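Local coordinates for protein telomeric DNA-binding factor trf1 (Schizosaccharomyces pombe, PDB 6K5S) that probably binds telomeric DNA repeats as a dimer, through a helical domain of the TRF family, at residues N51-R54 with M55-D58. Numbering follows the deposited sequence.
Sequences NMFR and MVKD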
ATOM      1  N   ASN A  51      -5.987   3.095  -6.471  1.00 10.23           N
ATOM      2  CA  ASN A  51      -5.912   1.672  -6.794  1.00 11.94           C
ATOM      3  C   ASN A  51      -5.269   0.880  -5.664  1.00 14.48           C
ATOM      4  O   ASN A  51      -5.700  -0.239  -5.353  1.00 15.16           O
ATOM      5  CB  ASN A  51      -5.133   1.457  -8.090  1.00 17.51           C
ATOM      6  CG  ASN A  51      -5.935   1.854  -9.319  1.00 21.25           C
ATOM      7  OD1 ASN A  51      -7.154   2.015  -9.247  1.00 21.64           O
ATOM      8  ND2 ASN A  51      -5.255   2.002 -10.453  1.00 20.45           N
ATOM      9  N   MET A  52      -4.228   1.433  -5.042  1.00  9.59           N
ATOM     10  CA  MET A  52      -3.657   0.747  -3.888  1.00 12.30           C
ATOM     11  C   MET A  52      -4.638   0.776  -2.724  1.00 10.32           C
ATOM     12  O   MET A  52      -4.773  -0.218  -2.001  1.00 12.65           O
ATOM     13  CB  MET A  52      -2.311   1.363  -3.490  1.00  9.40           C
ATOM     14  CG  MET A  52      -1.087   0.884  -4.359  1.00 15.11           C
ATOM     15  SD  MET A  52       0.473   1.743  -3.936  1.00 13.73           S
ATOM     16  CE  MET A  52      -0.033   3.391  -4.288  1.00 13.10           C
ATOM     17  N   PHE A  53      -5.356   1.888  -2.558  1.00  9.96           N
ATOM     18  CA  PHE A  53      -6.281   2.004  -1.437  1.00 10.95           C
ATOM     19  C   PHE A  53      -7.411   0.989  -1.563  1.00 11.84           C
ATOM     20  O   PHE A  53      -7.741   0.292  -0.602  1.00 10.84           O
ATOM     21  CB  PHE A  53      -6.837   3.418  -1.332  1.00  8.43           C
ATOM     22  CG  PHE A  53      -7.672   3.652  -0.094  1.00 11.31           C
ATOM     23  CD1 PHE A  53      -7.087   3.611   1.170  1.00  9.60           C
ATOM     24  CD2 PHE A  53      -9.029   3.903  -0.188  1.00  9.35           C
ATOM     25  CE1 PHE A  53      -7.851   3.833   2.310  1.00 10.86           C
ATOM     26  CE2 PHE A  53      -9.796   4.110   0.938  1.00 10.54           C
ATOM     27  CZ  PHE A  53      -9.199   4.076   2.198  1.00 11.30           C
ATOM     28  N   ARG A  54      -7.977   0.856  -2.762  1.00 11.18           N
ATOM     29  CA  ARG A  54      -8.997  -0.159  -2.987  1.00 12.98           C
ATOM     30  C   ARG A  54      -8.507  -1.559  -2.607  1.00 12.72           C
ATOM     31  O   ARG A  54      -9.247  -2.336  -1.991  1.00 14.92           O
ATOM     32  CB  ARG A  54      -9.451  -0.119  -4.447  1.00 16.80           C
ATOM     33  CG  ARG A  54     -10.507   0.913  -4.748  1.00 17.68           C
ATOM     34  CD  ARG A  54     -10.851   0.968  -6.274  1.00 18.99           C
ATOM     35  NE  ARG A  54     -11.195   2.336  -6.641  1.00 21.55           N
ATOM     36  CZ  ARG A  54     -10.508   3.133  -7.465  1.00 19.65           C
ATOM     37  NH1 ARG A  54      -9.417   2.708  -8.100  1.00 21.55           N
ATOM     38  NH2 ARG A  54     -10.943   4.369  -7.672  1.00 20.99           N
ATOM     39  N   MET A  55      -7.263  -1.897  -2.952  1.00 12.17           N
ATOM     40  CA  MET A  55      -6.731  -3.213  -2.600  1.00 18.55           C
ATOM     41  C   MET A  55      -6.587  -3.368  -1.092  1.00 17.12           C
ATOM     42  O   MET A  55      -6.950  -4.409  -0.538  1.00 14.93           O
ATOM     43  CB  MET A  55      -5.370  -3.460  -3.269  1.00 15.25           C
ATOM     44  CG  MET A  55      -5.370  -3.557  -4.798  1.00 26.38           C
ATOM     45  SD  MET A  55      -3.754  -4.203  -5.300  1.00 33.83           S
ATOM     46  CE  MET A  55      -3.761  -5.633  -4.208  1.00 26.25           C
ATOM     47  N   VAL A  56      -6.043  -2.351  -0.408  1.00 14.37           N
ATOM     48  CA  VAL A  56      -5.842  -2.487   1.035  1.00 11.94           C
ATOM     49  C   VAL A  56      -7.187  -2.487   1.756  1.00 14.10           C
ATOM     50  O   VAL A  56      -7.383  -3.249   2.705  1.00 12.78           O
ATOM     51  CB  VAL A  56      -4.890  -1.401   1.576  1.00 12.88           C
ATOM     52  CG1 VAL A  56      -5.515  -0.060   1.565  1.00 14.34           C
ATOM     53  CG2 VAL A  56      -4.455  -1.725   3.020  1.00 14.39           C
ATOM     54  N   LYS A  57      -8.138  -1.662   1.301  1.00  9.67           N
ATOM     55  CA  LYS A  57      -9.453  -1.603   1.942  1.00 13.21           C
ATOM     56  C   LYS A  57     -10.123  -2.972   1.930  1.00 13.22           C
ATOM     57  O   LYS A  57     -10.773  -3.365   2.904  1.00 14.13           O
ATOM     58  CB  LYS A  57     -10.342  -0.575   1.230  1.00 12.29           C
ATOM     59  CG  LYS A  57     -11.772  -0.406   1.780  1.00 13.39           C
ATOM     60  CD  LYS A  57     -12.634   0.444   0.822  1.00 14.88           C
ATOM     61  CE  LYS A  57     -14.088   0.542   1.238  1.00 17.54           C
ATOM     62  NZ  LYS A  57     -14.821  -0.741   1.040  1.00 13.22           N
ATOM     63  N   ASP A  58      -9.973  -3.708   0.826  1.00 13.76           N
ATOM     64  CA  ASP A  58     -10.593  -5.028   0.717  1.00 15.43           C
ATOM     65  C   ASP A  58     -10.016  -6.012   1.727  1.00 15.16           C
ATOM     66  O   ASP A  58     -10.704  -6.956   2.133  1.00 16.23           O
ATOM     67  CB  ASP A  58     -10.433  -5.551  -0.702  1.00 16.64           C
ATOM     68  CG  ASP A  58     -11.414  -4.921  -1.657  1.00 21.39           C
ATOM     69  OD1 ASP A  58     -12.381  -4.270  -1.182  1.00 21.00           O
ATOM     70  OD2 ASP A  58     -11.219  -5.088  -2.879  1.00 27.69           O
TER
HETATM   71  O   HOH W   1     -12.362  -1.676  -2.188  1.00 22.74           O
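Phe53 and Val56 meet one turn apart on the α-helix spanning residues 41-60, where CD1 of the ring lies 4.0 Å from CG1 of the valine, the methyl approaching obliquely. This helix of an all-helical TRF-type domain is a worked example of one segment serving several neighbours at once. Val56 places CG1 between its backbone N and carbonyl carbon (chi1 71°), which brings this methyl to 3.1 Å from Phe53 O. Phe53, its ring swung anti to the backbone N (chi1 -173°), also packs against helices 10-24 and 76-94. Met52 and Val56 share Leu16 of helix 10-24 with that face and also reach the second subunit, where Met55 meets its own counterpart and Asn51 packs on the same residue; this helix therefore contributes to the dimer contact. Met55 lays CG 3.4 Å from Asn51 O, beside the weak backbone bond from its own N. The extended chain of Lys57 carries NZ to Glu63 O, and the guanidinium of Arg54 is anchored through NH2 on Ala97 O. The backbone bonds beneath are firmer in the middle, with Lys57 N to Phe53 O at 2.8 Å. Arg54 O accepts the N-H of Asp58, and a water bridges back to the side chain, hydrogen-bonded to Arg54 O (3.2 Å) and to Asp58 OD1 (2.8 Å).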